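Local coordinates for FKBP-type peptidyl-prolyl cis-trans isomerase FkpA (Escherichia coli, PDB 1Q6H), which catalyses the cis-trans isomerization of peptide bonds preceding proline, so speeding protein folding in the periplasm, and also acts as a folding chaperone, at residues Y106-F110 and K191-P196; S119-L123 and T178-K182; E129-A135 and I184-G188; V142-G148 and F216-D222. The contacts are given in a common frame with arbitrary orientation. Numbering follows the deposited sequence.

Contact 1 of 4, residues Y106-F110 and K191-P196; sequences YREKF and KLVIPP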
loop_
_atom_site.group_PDB
_atom_site.type_symbol
_atom_site.label_atom_id
_atom_site.label_comp_id
_atom_site.label_asym_id
_atom_site.label_seq_id
_atom_site.Cartn_x
_atom_site.Cartn_y
_atom_site.Cartn_z
ATOM N N TYR A 106 -34.353 22.005 -5.008
ATOM C CA TYR A 106 -34.074 22.398 -6.379
ATOM C C TYR A 106 -35.139 21.867 -7.320
ATOM O O TYR A 106 -35.666 22.618 -8.157
ATOM C CB TYR A 106 -32.712 21.872 -6.784
ATOM C CG TYR A 106 -32.289 22.236 -8.189
ATOM C CD1 TYR A 106 -32.651 21.440 -9.261
ATOM C CD2 TYR A 106 -31.501 23.341 -8.430
ATOM C CE1 TYR A 106 -32.254 21.744 -10.536
ATOM C CE2 TYR A 106 -31.101 23.659 -9.716
ATOM C CZ TYR A 106 -31.480 22.849 -10.761
ATOM O OH TYR A 106 -31.112 23.136 -12.048
ATOM N N ARG A 107 -35.453 20.575 -7.187
ATOM C CA ARG A 107 -36.454 19.935 -8.036
ATOM C C ARG A 107 -37.842 20.558 -7.887
ATOM O O ARG A 107 -38.541 20.759 -8.883
ATOM C CB ARG A 107 -36.574 18.426 -7.762
ATOM C CG ARG A 107 -35.322 17.644 -8.055
ATOM C CD ARG A 107 -35.534 16.134 -8.196
ATOM N NE ARG A 107 -36.229 15.596 -7.032
ATOM C CZ ARG A 107 -35.662 15.245 -5.880
ATOM N NH1 ARG A 107 -34.351 15.354 -5.667
ATOM N NH2 ARG A 107 -36.437 14.815 -4.907
ATOM N N GLU A 108 -38.240 20.835 -6.661
ATOM C CA GLU A 108 -39.563 21.385 -6.384
ATOM C C GLU A 108 -39.761 22.775 -6.968
ATOM O O GLU A 108 -40.788 23.064 -7.528
ATOM C CB GLU A 108 -39.822 21.397 -4.892
ATOM C CG GLU A 108 -40.037 20.003 -4.326
ATOM C CD GLU A 108 -41.397 19.424 -4.672
ATOM O OE1 GLU A 108 -42.409 20.049 -4.274
ATOM O OE2 GLU A 108 -41.456 18.339 -5.318
ATOM N N LYS A 109 -38.757 23.617 -6.842
ATOM C CA LYS A 109 -38.804 24.929 -7.435
ATOM C C LYS A 109 -38.856 24.819 -8.988
ATOM O O LYS A 109 -39.730 25.393 -9.621
ATOM C CB LYS A 109 -37.597 25.738 -6.975
ATOM C CG LYS A 109 -37.644 27.212 -7.339
ATOM C CD LYS A 109 -36.382 27.920 -6.862
ATOM C CE LYS A 109 -36.175 29.252 -7.568
ATOM N NZ LYS A 109 -37.312 30.179 -7.374
ATOM N N PHE A 110 -37.949 24.052 -9.588
ATOM C CA PHE A 110 -37.883 23.919 -11.037
ATOM C C PHE A 110 -39.172 23.363 -11.599
ATOM O O PHE A 110 -39.665 23.831 -12.647
ATOM C CB PHE A 110 -36.716 23.007 -11.444
ATOM C CG PHE A 110 -36.584 22.822 -12.922
ATOM C CD1 PHE A 110 -36.394 23.912 -13.744
ATOM C CD2 PHE A 110 -36.677 21.574 -13.488
ATOM C CE1 PHE A 110 -36.293 23.757 -15.080
ATOM C CE2 PHE A 110 -36.573 21.409 -14.845
ATOM C CZ PHE A 110 -36.382 22.501 -15.646
ATOM N N LYS A 191 -34.545 18.546 -21.067
ATOM C CA LYS A 191 -33.772 18.733 -19.874
ATOM C C LYS A 191 -34.344 17.793 -18.828
ATOM O O LYS A 191 -35.576 17.733 -18.591
ATOM C CB LYS A 191 -33.820 20.179 -19.439
ATOM C CG LYS A 191 -33.174 20.483 -18.108
ATOM C CD LYS A 191 -33.225 22.006 -17.859
ATOM C CE LYS A 191 -32.822 22.384 -16.441
ATOM N NZ LYS A 191 -32.527 23.866 -16.340
ATOM N N LEU A 192 -33.464 17.022 -18.217
ATOM C CA LEU A 192 -33.886 16.073 -17.190
ATOM C C LEU A 192 -33.318 16.483 -15.863
ATOM O O LEU A 192 -32.119 16.783 -15.763
ATOM C CB LEU A 192 -33.410 14.656 -17.526
ATOM C CG LEU A 192 -33.840 14.086 -18.867
ATOM C CD1 LEU A 192 -33.158 12.771 -19.127
ATOM C CD2 LEU A 192 -35.299 13.902 -18.944
ATOM N N VAL A 193 -34.173 16.500 -14.843
ATOM C CA VAL A 193 -33.746 16.805 -13.488
ATOM C C VAL A 193 -34.071 15.570 -12.707
ATOM O O VAL A 193 -35.235 15.255 -12.456
ATOM C CB VAL A 193 -34.383 18.078 -12.961
ATOM C CG1 VAL A 193 -34.010 18.298 -11.558
ATOM C CG2 VAL A 193 -33.886 19.260 -13.794
ATOM N N ILE A 194 -33.032 14.794 -12.443
ATOM C CA ILE A 194 -33.228 13.432 -11.951
ATOM C C ILE A 194 -32.922 13.283 -10.488
ATOM O O ILE A 194 -31.784 13.575 -10.047
ATOM C CB ILE A 194 -32.344 12.470 -12.746
ATOM C CG1 ILE A 194 -32.402 12.773 -14.243
ATOM C CG2 ILE A 194 -32.702 11.054 -12.434
ATOM C CD1 ILE A 194 -31.589 11.813 -15.127
ATOM N N PRO A 195 -33.906 12.824 -9.728
ATOM C CA PRO A 195 -33.685 12.516 -8.293
ATOM C C PRO A 195 -32.677 11.363 -8.126
ATOM O O PRO A 195 -32.640 10.489 -9.000
ATOM C CB PRO A 195 -35.046 12.035 -7.803
ATOM C CG PRO A 195 -35.932 11.981 -8.934
ATOM C CD PRO A 195 -35.267 12.486 -10.175
ATOM N N PRO A 196 -31.909 11.348 -7.024
ATOM C CA PRO A 196 -30.920 10.301 -6.766
ATOM C C PRO A 196 -31.471 8.893 -6.821
ATOM O O PRO A 196 -30.776 7.969 -7.277
ATOM C CB PRO A 196 -30.417 10.591 -5.347
ATOM C CG PRO A 196 -31.137 11.790 -4.839
ATOM C CD PRO A 196 -31.989 12.338 -5.934
#
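Helix segment 106-110 lies over strand 191-194 with the axes 9.7 Å apart at their closest and their N-to-C directions 141° apart, so the two run roughly antiparallel. The CA atoms come nearest at Arg-107 and Val-193, 6.8 Å apart. Val-193 is the hub: its compact branched side chain suits a strand, and its two methyls meet three helix residues. CG1 of Val-193 lies 4.0 Å from CE1 of Tyr-106, at the edge of that ring, and 3.8 Å from CG of Arg-107, while CG2 of Val-193 is 3.6 Å from CE2 of Phe-110. Phe-110, one helical turn after Tyr-106, is buried; its CZ also meets CE of the extended Lys-191 at 3.6 Å, using the apolar part of the lysine. Beyond the strand, the flat guanidinium of Arg-107 has CB of Pro-195 over one face (CZ to CB, 3.8 Å). Leu-192 and Ile-194 turn their CB atoms away from the helix, and Ile-194 packs on Phe-216. The long helix 70-112 thus rests on the FKBP sheet through van der Waals contact: Arg-107 and Lys-191 lend their aliphatic parts as apolar surface, and the guanidinium packs on prolines while its NH1 is satisfied by Thr-213.

Contact 2 of 4, residues S119-L123 and T178-K182; sequences SSTGL and TEGLK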
loop_
_atom_site.group_PDB
_atom_site.type_symbol
_atom_site.label_atom_id
_atom_site.label_comp_id
_atom_site.label_asym_id
_atom_site.label_seq_id
_atom_site.Cartn_x
_atom_site.Cartn_y
_atom_site.Cartn_z
ATOM N N SER A 119 -43.034 13.570 -13.510
ATOM C CA SER A 119 -43.683 12.293 -13.838
ATOM C C SER A 119 -44.138 11.570 -12.590
ATOM O O SER A 119 -43.820 11.970 -11.484
ATOM C CB SER A 119 -42.720 11.380 -14.576
ATOM O OG SER A 119 -41.814 10.826 -13.657
ATOM N N SER A 120 -44.848 10.470 -12.787
ATOM C CA SER A 120 -45.268 9.607 -11.702
ATOM C C SER A 120 -44.144 9.110 -10.800
ATOM O O SER A 120 -44.396 8.799 -9.650
ATOM C CB SER A 120 -45.994 8.389 -12.272
ATOM O OG SER A 120 -45.167 7.734 -13.193
ATOM N N THR A 121 -42.931 9.019 -11.331
ATOM C CA THR A 121 -41.801 8.485 -10.609
ATOM C C THR A 121 -41.055 9.555 -9.884
ATOM O O THR A 121 -40.139 9.260 -9.115
ATOM C CB THR A 121 -40.800 7.848 -11.585
ATOM O OG1 THR A 121 -40.265 8.886 -12.422
ATOM C CG2 THR A 121 -41.484 6.874 -12.555
ATOM N N GLY A 122 -41.356 10.801 -10.203
ATOM C CA GLY A 122 -40.658 11.908 -9.581
ATOM C C GLY A 122 -39.577 12.529 -10.458
ATOM O O GLY A 122 -38.939 13.505 -10.070
ATOM N N LEU A 123 -39.365 11.960 -11.632
ATOM C CA LEU A 123 -38.498 12.581 -12.598
ATOM C C LEU A 123 -39.096 13.951 -12.950
ATOM O O LEU A 123 -40.323 14.078 -13.172
ATOM C CB LEU A 123 -38.461 11.736 -13.862
ATOM C CG LEU A 123 -37.731 12.354 -15.056
ATOM C CD1 LEU A 123 -36.228 12.440 -14.821
ATOM C CD2 LEU A 123 -37.996 11.519 -16.275
ATOM N N THR A 178 -33.633 6.286 -18.929
ATOM C CA THR A 178 -34.548 5.343 -19.545
ATOM C C THR A 178 -35.960 5.909 -19.690
ATOM O O THR A 178 -36.559 5.828 -20.749
ATOM C CB THR A 178 -34.613 4.074 -18.713
ATOM O OG1 THR A 178 -33.312 3.471 -18.639
ATOM C CG2 THR A 178 -35.507 3.033 -19.402
ATOM N N GLU A 179 -36.486 6.459 -18.607
ATOM C CA GLU A 179 -37.795 7.086 -18.621
ATOM C C GLU A 179 -37.801 8.402 -19.379
ATOM O O GLU A 179 -38.684 8.648 -20.196
ATOM C CB GLU A 179 -38.212 7.386 -17.185
ATOM C CG GLU A 179 -39.516 8.140 -17.037
ATOM C CD GLU A 179 -39.816 8.488 -15.586
ATOM O OE1 GLU A 179 -39.042 8.080 -14.633
ATOM O OE2 GLU A 179 -40.842 9.169 -15.394
ATOM N N GLY A 180 -36.856 9.263 -19.058
ATOM C CA GLY A 180 -36.823 10.605 -19.613
ATOM C C GLY A 180 -36.847 10.680 -21.121
ATOM O O GLY A 180 -37.614 11.455 -21.698
ATOM N N LEU A 181 -36.023 9.869 -21.781
ATOM C CA LEU A 181 -35.893 9.964 -23.234
ATOM C C LEU A 181 -37.148 9.494 -23.938
ATOM O O LEU A 181 -37.413 9.865 -25.079
ATOM C CB LEU A 181 -34.663 9.195 -23.728
ATOM C CG LEU A 181 -33.311 9.717 -23.267
ATOM C CD1 LEU A 181 -32.183 8.827 -23.866
ATOM C CD2 LEU A 181 -33.121 11.176 -23.694
ATOM N N LYS A 182 -37.988 8.748 -23.247
ATOM C CA LYS A 182 -39.250 8.336 -23.874
ATOM C C LYS A 182 -40.223 9.514 -24.091
ATOM O O LYS A 182 -41.275 9.355 -24.736
ATOM C CB LYS A 182 -39.922 7.251 -23.031
ATOM C CG LYS A 182 -39.156 5.954 -23.002
ATOM C CD LYS A 182 -39.764 4.917 -22.106
ATOM C CE LYS A 182 -38.866 3.644 -22.086
ATOM N NZ LYS A 182 -39.223 2.693 -21.074
#
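A single carboxylate, that of Glu-179, takes a hydrogen bond on each oxygen from a different hydroxyl of one tight turn: Ser-119 OG donates to Glu-179 OE2 at 2.6 Å and Thr-121 OG1 to Glu-179 OE1 at 2.7 Å. Both hydroxyls also accept from the backbone two residues on, Thr-121 N to Ser-119 OG (3.2 Å) and Leu-123 N to Thr-121 OG1 (3.3 Å), making two successive ST turns. Serine and threonine suit these places because a short hydroxyl side chain can accept from its own loop and donate outward at once. The backbone is a type I turn from Ser-119 to Gly-122, closed by Gly-122 N to Ser-119 O at 3.0 Å; Gly-122 has a phi of 101°, where a CB would be jammed against the preceding carbonyl. Glu-179 is extended, both chi1 and chi2 being t, and so spans the gap from its helix. Beside the carboxylate Leu-123 packs its CD2 3.6 Å from CD of Glu-179 and 3.7 Å from CA of Gly-180. The turn links strands 116-118 and 124-127, and the contact ties this hairpin to helix 175-180, whose Gly-180 also packs against Leu-192 of strand 189-194.

Contact 3 of 4, residues E129-A135 and I184-G188; sequences EAGKGEA and IKKGG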
loop_
_atom_site.group_PDB
_atom_site.type_symbol
_atom_site.label_atom_id
_atom_site.label_comp_id
_atom_site.label_asym_id
_atom_site.label_seq_id
_atom_site.Cartn_x
_atom_site.Cartn_y
_atom_site.Cartn_z
ATOM N N GLU A 129 -37.613 20.484 -27.396
ATOM C CA GLU A 129 -38.056 20.148 -28.750
ATOM C C GLU A 129 -38.529 18.722 -28.762
ATOM O O GLU A 129 -37.828 17.831 -28.304
ATOM C CB GLU A 129 -36.928 20.242 -29.773
ATOM C CG GLU A 129 -36.403 21.636 -29.909
ATOM C CD GLU A 129 -35.376 21.775 -31.007
ATOM O OE1 GLU A 129 -35.258 20.862 -31.863
ATOM O OE2 GLU A 129 -34.710 22.831 -31.022
ATOM N N ALA A 130 -39.712 18.513 -29.304
ATOM C CA ALA A 130 -40.321 17.203 -29.357
ATOM C C ALA A 130 -39.572 16.253 -30.234
ATOM O O ALA A 130 -39.487 15.072 -29.935
ATOM C CB ALA A 130 -41.739 17.297 -29.894
ATOM N N GLY A 131 -39.041 16.782 -31.331
ATOM C CA GLY A 131 -38.419 15.964 -32.347
ATOM C C GLY A 131 -39.523 15.300 -33.140
ATOM O O GLY A 131 -40.691 15.634 -32.978
ATOM N N LYS A 132 -39.165 14.329 -33.981
ATOM C CA LYS A 132 -40.131 13.728 -34.865
ATOM C C LYS A 132 -39.700 12.319 -35.203
ATOM O O LYS A 132 -38.548 12.088 -35.513
ATOM C CB LYS A 132 -40.224 14.579 -36.133
ATOM C CG LYS A 132 -41.161 14.075 -37.184
ATOM C CD LYS A 132 -41.444 15.144 -38.250
ATOM C CE LYS A 132 -42.666 14.759 -39.069
ATOM N NZ LYS A 132 -43.274 15.892 -39.768
ATOM N N GLY A 133 -40.636 11.379 -35.117
ATOM C CA GLY A 133 -40.352 10.006 -35.461
ATOM C C GLY A 133 -40.941 9.052 -34.455
ATOM O O GLY A 133 -41.992 9.298 -33.891
ATOM N N GLU A 134 -40.235 7.963 -34.215
ATOM C CA GLU A 134 -40.728 6.926 -33.329
ATOM C C GLU A 134 -40.350 7.213 -31.872
ATOM O O GLU A 134 -39.314 7.781 -31.599
ATOM C CB GLU A 134 -40.142 5.575 -33.773
ATOM C CG GLU A 134 -40.039 5.403 -35.279
ATOM C CD GLU A 134 -41.365 5.606 -35.997
ATOM O OE1 GLU A 134 -42.411 5.399 -35.340
ATOM O OE2 GLU A 134 -41.366 5.980 -37.205
ATOM N N ALA A 135 -41.201 6.853 -30.926
ATOM C CA ALA A 135 -40.804 6.991 -29.521
ATOM C C ALA A 135 -39.777 5.904 -29.169
ATOM O O ALA A 135 -40.004 4.753 -29.494
ATOM C CB ALA A 135 -42.010 6.875 -28.614
ATOM N N ILE A 184 -39.509 12.332 -25.707
ATOM C CA ILE A 184 -39.195 13.052 -26.925
ATOM C C ILE A 184 -38.952 12.008 -28.006
ATOM O O ILE A 184 -39.053 10.794 -27.741
ATOM C CB ILE A 184 -37.961 13.968 -26.800
ATOM C CG1 ILE A 184 -36.754 13.259 -26.173
ATOM C CG2 ILE A 184 -38.282 15.230 -26.067
ATOM C CD1 ILE A 184 -35.468 14.068 -26.327
ATOM N N LYS A 185 -38.604 12.482 -29.196
ATOM C CA LYS A 185 -38.381 11.621 -30.360
ATOM C C LYS A 185 -37.115 12.049 -31.028
ATOM O O LYS A 185 -36.504 13.017 -30.608
ATOM C CB LYS A 185 -39.602 11.718 -31.285
ATOM C CG LYS A 185 -40.887 11.377 -30.472
ATOM C CD LYS A 185 -42.137 11.379 -31.292
ATOM C CE LYS A 185 -42.991 10.133 -30.910
ATOM N NZ LYS A 185 -43.643 10.252 -29.532
ATOM N N LYS A 186 -36.700 11.327 -32.059
ATOM C CA LYS A 186 -35.501 11.675 -32.802
ATOM C C LYS A 186 -35.531 13.142 -33.198
ATOM O O LYS A 186 -36.534 13.658 -33.743
ATOM C CB LYS A 186 -35.408 10.781 -34.045
ATOM C CG LYS A 186 -34.254 11.053 -34.965
ATOM C CD LYS A 186 -34.202 9.973 -36.055
ATOM C CE LYS A 186 -33.133 10.241 -37.102
ATOM N NZ LYS A 186 -32.833 8.982 -37.896
ATOM N N GLY A 187 -34.420 13.809 -32.924
ATOM C CA GLY A 187 -34.270 15.217 -33.218
ATOM C C GLY A 187 -34.652 16.129 -32.068
ATOM O O GLY A 187 -34.435 17.353 -32.119
ATOM N N GLY A 188 -35.245 15.543 -31.031
ATOM C CA GLY A 188 -35.675 16.295 -29.878
ATOM C C GLY A 188 -34.604 16.658 -28.868
ATOM O O GLY A 188 -33.468 16.223 -28.951
#
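Backbone hydrogen bonds join the two loops at two points: Lys-185 N donates to Ala-130 O at 2.8 Å, and Lys-132 N to Lys-186 O at 2.7 Å, the latter nearly straight at 169°. Between them Gly-131 passes close to the other loop, its CA 3.3 Å from Lys-186 O and 3.5 Å from Gly-188 N; a CB here would clash with both of these and with Lys-185 O. Segment 184-188 is itself folded as a type II turn from Lys-185 to Gly-188, closed by Gly-188 N to Lys-185 O at 2.9 Å. Its third position is Gly-187, with phi 92° and psi -9°, the conformation for which glycine is the usual choice. Gly-188 then leads into strand 189-194 of the FKBP sheet, its CA 3.1 Å from Glu-129 O, too close to leave space for a side chain. The van der Waals contacts centre on Lys-185, whose aliphatic chain runs along the other loop: CB lies 3.8 Å from Lys-132 N, and CE lies 3.3 Å from Gly-133 O and 3.7 Å from Ala-135 N. Ile-184, buried, touches Glu-129 O with CG2 at 3.5 Å. As for charge, Lys-186 sends its amine away from this loop to a salt bridge with Asp-222.

Contact 4 of 4, residues V142-G148 and F216-D222; sequences VVVNYKG and FDVELLD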
loop_
_atom_site.group_PDB
_atom_site.type_symbol
_atom_site.label_atom_id
_atom_site.label_comp_id
_atom_site.label_asym_id
_atom_site.label_seq_id
_atom_site.Cartn_x
_atom_site.Cartn_y
_atom_site.Cartn_z
ATOM N N VAL A 142 -30.106 4.324 -28.355
ATOM C CA VAL A 142 -30.243 5.752 -28.528
ATOM C C VAL A 142 -28.865 6.370 -28.672
ATOM O O VAL A 142 -27.883 5.869 -28.108
ATOM C CB VAL A 142 -30.995 6.452 -27.332
ATOM C CG1 VAL A 142 -32.493 6.073 -27.273
ATOM C CG2 VAL A 142 -30.336 6.159 -26.013
ATOM N N VAL A 143 -28.819 7.473 -29.425
ATOM C CA VAL A 143 -27.618 8.239 -29.659
ATOM C C VAL A 143 -27.923 9.668 -29.225
ATOM O O VAL A 143 -28.864 10.322 -29.731
ATOM C CB VAL A 143 -27.213 8.205 -31.138
ATOM C CG1 VAL A 143 -25.887 8.918 -31.350
ATOM C CG2 VAL A 143 -27.116 6.742 -31.658
ATOM N N VAL A 144 -27.145 10.155 -28.278
ATOM C CA VAL A 144 -27.389 11.448 -27.695
ATOM C C VAL A 144 -26.150 12.299 -27.493
ATOM O O VAL A 144 -25.062 11.803 -27.304
ATOM C CB VAL A 144 -28.012 11.328 -26.287
ATOM C CG1 VAL A 144 -29.386 10.681 -26.323
ATOM C CG2 VAL A 144 -27.095 10.535 -25.356
ATOM N N ASN A 145 -26.366 13.602 -27.506
ATOM C CA ASN A 145 -25.392 14.520 -27.021
ATOM C C ASN A 145 -25.988 15.006 -25.697
ATOM O O ASN A 145 -27.213 15.150 -25.557
ATOM C CB ASN A 145 -25.186 15.679 -27.990
ATOM C CG ASN A 145 -24.287 15.320 -29.136
ATOM O OD1 ASN A 145 -23.285 14.627 -28.967
ATOM N ND2 ASN A 145 -24.623 15.808 -30.309
ATOM N N TYR A 146 -25.146 15.239 -24.710
ATOM C CA TYR A 146 -25.661 15.732 -23.461
ATOM C C TYR A 146 -24.614 16.394 -22.654
ATOM O O TYR A 146 -23.430 16.174 -22.857
ATOM C CB TYR A 146 -26.216 14.593 -22.617
ATOM C CG TYR A 146 -25.162 13.611 -22.222
ATOM C CD1 TYR A 146 -24.837 12.566 -23.050
ATOM C CD2 TYR A 146 -24.483 13.738 -21.017
ATOM C CE1 TYR A 146 -23.856 11.670 -22.706
ATOM C CE2 TYR A 146 -23.527 12.852 -20.659
ATOM C CZ TYR A 146 -23.206 11.815 -21.508
ATOM O OH TYR A 146 -22.212 10.935 -21.167
ATOM N N LYS A 147 -25.089 17.194 -21.713
ATOM C CA LYS A 147 -24.249 17.780 -20.696
ATOM C C LYS A 147 -24.893 17.483 -19.335
ATOM O O LYS A 147 -26.116 17.661 -19.158
ATOM C CB LYS A 147 -24.118 19.259 -20.945
ATOM C CG LYS A 147 -23.461 19.982 -19.850
ATOM C CD LYS A 147 -23.278 21.429 -20.212
ATOM C CE LYS A 147 -24.391 22.297 -19.696
ATOM N NZ LYS A 147 -23.823 23.687 -19.512
ATOM N N GLY A 148 -24.075 17.019 -18.392
ATOM C CA GLY A 148 -24.541 16.675 -17.053
ATOM C C GLY A 148 -23.922 17.537 -15.960
ATOM O O GLY A 148 -22.688 17.600 -15.846
ATOM N N PHE A 216 -29.385 17.022 -16.553
ATOM C CA PHE A 216 -28.914 16.700 -17.911
ATOM C C PHE A 216 -29.625 17.520 -19.001
ATOM O O PHE A 216 -30.853 17.511 -19.106
ATOM C CB PHE A 216 -29.153 15.232 -18.264
ATOM C CG PHE A 216 -28.266 14.273 -17.563
ATOM C CD1 PHE A 216 -27.009 13.986 -18.051
ATOM C CD2 PHE A 216 -28.695 13.634 -16.401
ATOM C CE1 PHE A 216 -26.191 13.088 -17.382
ATOM C CE2 PHE A 216 -27.900 12.777 -15.742
ATOM C CZ PHE A 216 -26.649 12.470 -16.230
ATOM N N ASP A 217 -28.857 18.207 -19.836
ATOM C CA ASP A 217 -29.398 18.830 -21.060
ATOM C C ASP A 217 -29.100 17.845 -22.169
ATOM O O ASP A 217 -27.930 17.630 -22.495
ATOM C CB ASP A 217 -28.707 20.131 -21.385
ATOM C CG ASP A 217 -29.070 21.223 -20.437
ATOM O OD1 ASP A 217 -30.283 21.396 -20.186
ATOM O OD2 ASP A 217 -28.200 21.953 -19.911
ATOM N N VAL A 218 -30.137 17.248 -22.743
ATOM C CA VAL A 218 -29.971 16.171 -23.715
ATOM C C VAL A 218 -30.483 16.493 -25.129
ATOM O O VAL A 218 -31.503 17.159 -25.287
ATOM C CB VAL A 218 -30.698 14.958 -23.228
ATOM C CG1 VAL A 218 -30.353 13.735 -24.062
ATOM C CG2 VAL A 218 -30.340 14.702 -21.768
ATOM N N GLU A 219 -29.746 16.038 -26.144
ATOM C CA GLU A 219 -30.202 16.119 -27.517
ATOM C C GLU A 219 -30.219 14.692 -28.044
ATOM O O GLU A 219 -29.187 14.009 -28.075
ATOM C CB GLU A 219 -29.298 16.976 -28.394
ATOM C CG GLU A 219 -29.299 18.458 -28.109
ATOM C CD GLU A 219 -28.417 19.226 -29.101
ATOM O OE1 GLU A 219 -27.695 18.584 -29.912
ATOM O OE2 GLU A 219 -28.462 20.471 -29.067
ATOM N N LEU A 220 -31.410 14.249 -28.430
ATOM C CA LEU A 220 -31.629 12.915 -28.961
ATOM C C LEU A 220 -31.416 12.890 -30.485
ATOM O O LEU A 220 -32.279 13.348 -31.267
ATOM C CB LEU A 220 -33.056 12.471 -28.627
ATOM C CG LEU A 220 -33.471 11.103 -29.129
ATOM C CD1 LEU A 220 -32.426 10.039 -28.711
ATOM C CD2 LEU A 220 -34.874 10.738 -28.671
ATOM N N LEU A 221 -30.275 12.356 -30.902
ATOM C CA LEU A 221 -29.896 12.342 -32.304
ATOM C C LEU A 221 -30.479 11.192 -33.102
ATOM O O LEU A 221 -30.852 11.353 -34.260
ATOM C CB LEU A 221 -28.384 12.297 -32.432
ATOM C CG LEU A 221 -27.588 13.402 -31.740
ATOM C CD1 LEU A 221 -26.140 13.213 -32.131
ATOM C CD2 LEU A 221 -28.044 14.776 -32.159
ATOM N N ASP A 222 -30.542 10.010 -32.507
ATOM C CA ASP A 222 -31.062 8.884 -33.249
ATOM C C ASP A 222 -31.685 7.849 -32.334
ATOM O O ASP A 222 -31.334 7.752 -31.151
ATOM C CB ASP A 222 -29.937 8.239 -34.069
ATOM C CG ASP A 222 -30.446 7.404 -35.249
ATOM O OD1 ASP A 222 -31.648 7.494 -35.611
ATOM O OD2 ASP A 222 -29.678 6.630 -35.879
#
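The two faces of this antiparallel pair differ in character, and rotamers decide how each packs. On the buried one, Val-144 and Leu-220 touch (CG1 to CD1, 3.9 Å), the leucine's t,p rotamer bringing CD1 in between Val-144 and Val-142. Val-144 CG1 also reaches Val-218 CG1 at 3.9 Å. Tyr-146 adopts p, and its CD2 lies 3.9 Å from CD1 of Phe-216, an oblique pairing; Trp-177 of helix 175-180 meets both rings edge-to-face, while the tyrosine hydroxyl hydrogen-bonds with Asp-157 and Arg-162. Gly-148 lies against Phe-216, where a CB would strike the ring. The other face carries Val-143, Asn-145, Lys-147, Asp-217, Glu-219 and Asp-222. Lys-147, bent at chi3 (95°), brings CE 3.8 Å from Asp-217 OD2, and Asp-222 is salt-bridged to Lys-186. The backbones are paired by bonds such as Glu-219 N to Asn-145 O at 2.7 Å. A classic bulge breaks the register: Leu-221 N and Asp-222 N both donate to Val-143 O, at 2.7 and 3.3 Å. The sheet is thus amphipathic, one face mostly polar, the other apolar and aromatic; Tyr-146, Phe-216 and Trp-177, with Asp-157, are consistent with the aromatic-lined proline-binding pocket of FKBP relatives.

Contacts 1 and 4 share one sheet, since strands 189-194 and 214-223 are neighbours, joined by a probable hydrogen bond between Leu-192 N and Phe-216 O (2.8 Å). Contact 1 covers one side of that sheet with the long helix and is buried and largely apolar; contact 4 is sheet pairing itself, with a buried face and a partly exposed one. Contact 2, partly buried, relies on hydroxyl-carboxylate bonds, and Leu-181 from its segment 178-182 packs on Val-142 and Val-218 of contact 4. Contact 3, at the surface, joins loops by backbone hydrogen bonds and close glycine approaches, with the aliphatic part of Lys-185 packed along them; Gly-187 N reaches Leu-220 O of contact 4 (2.7 Å, probably hydrogen-bonded).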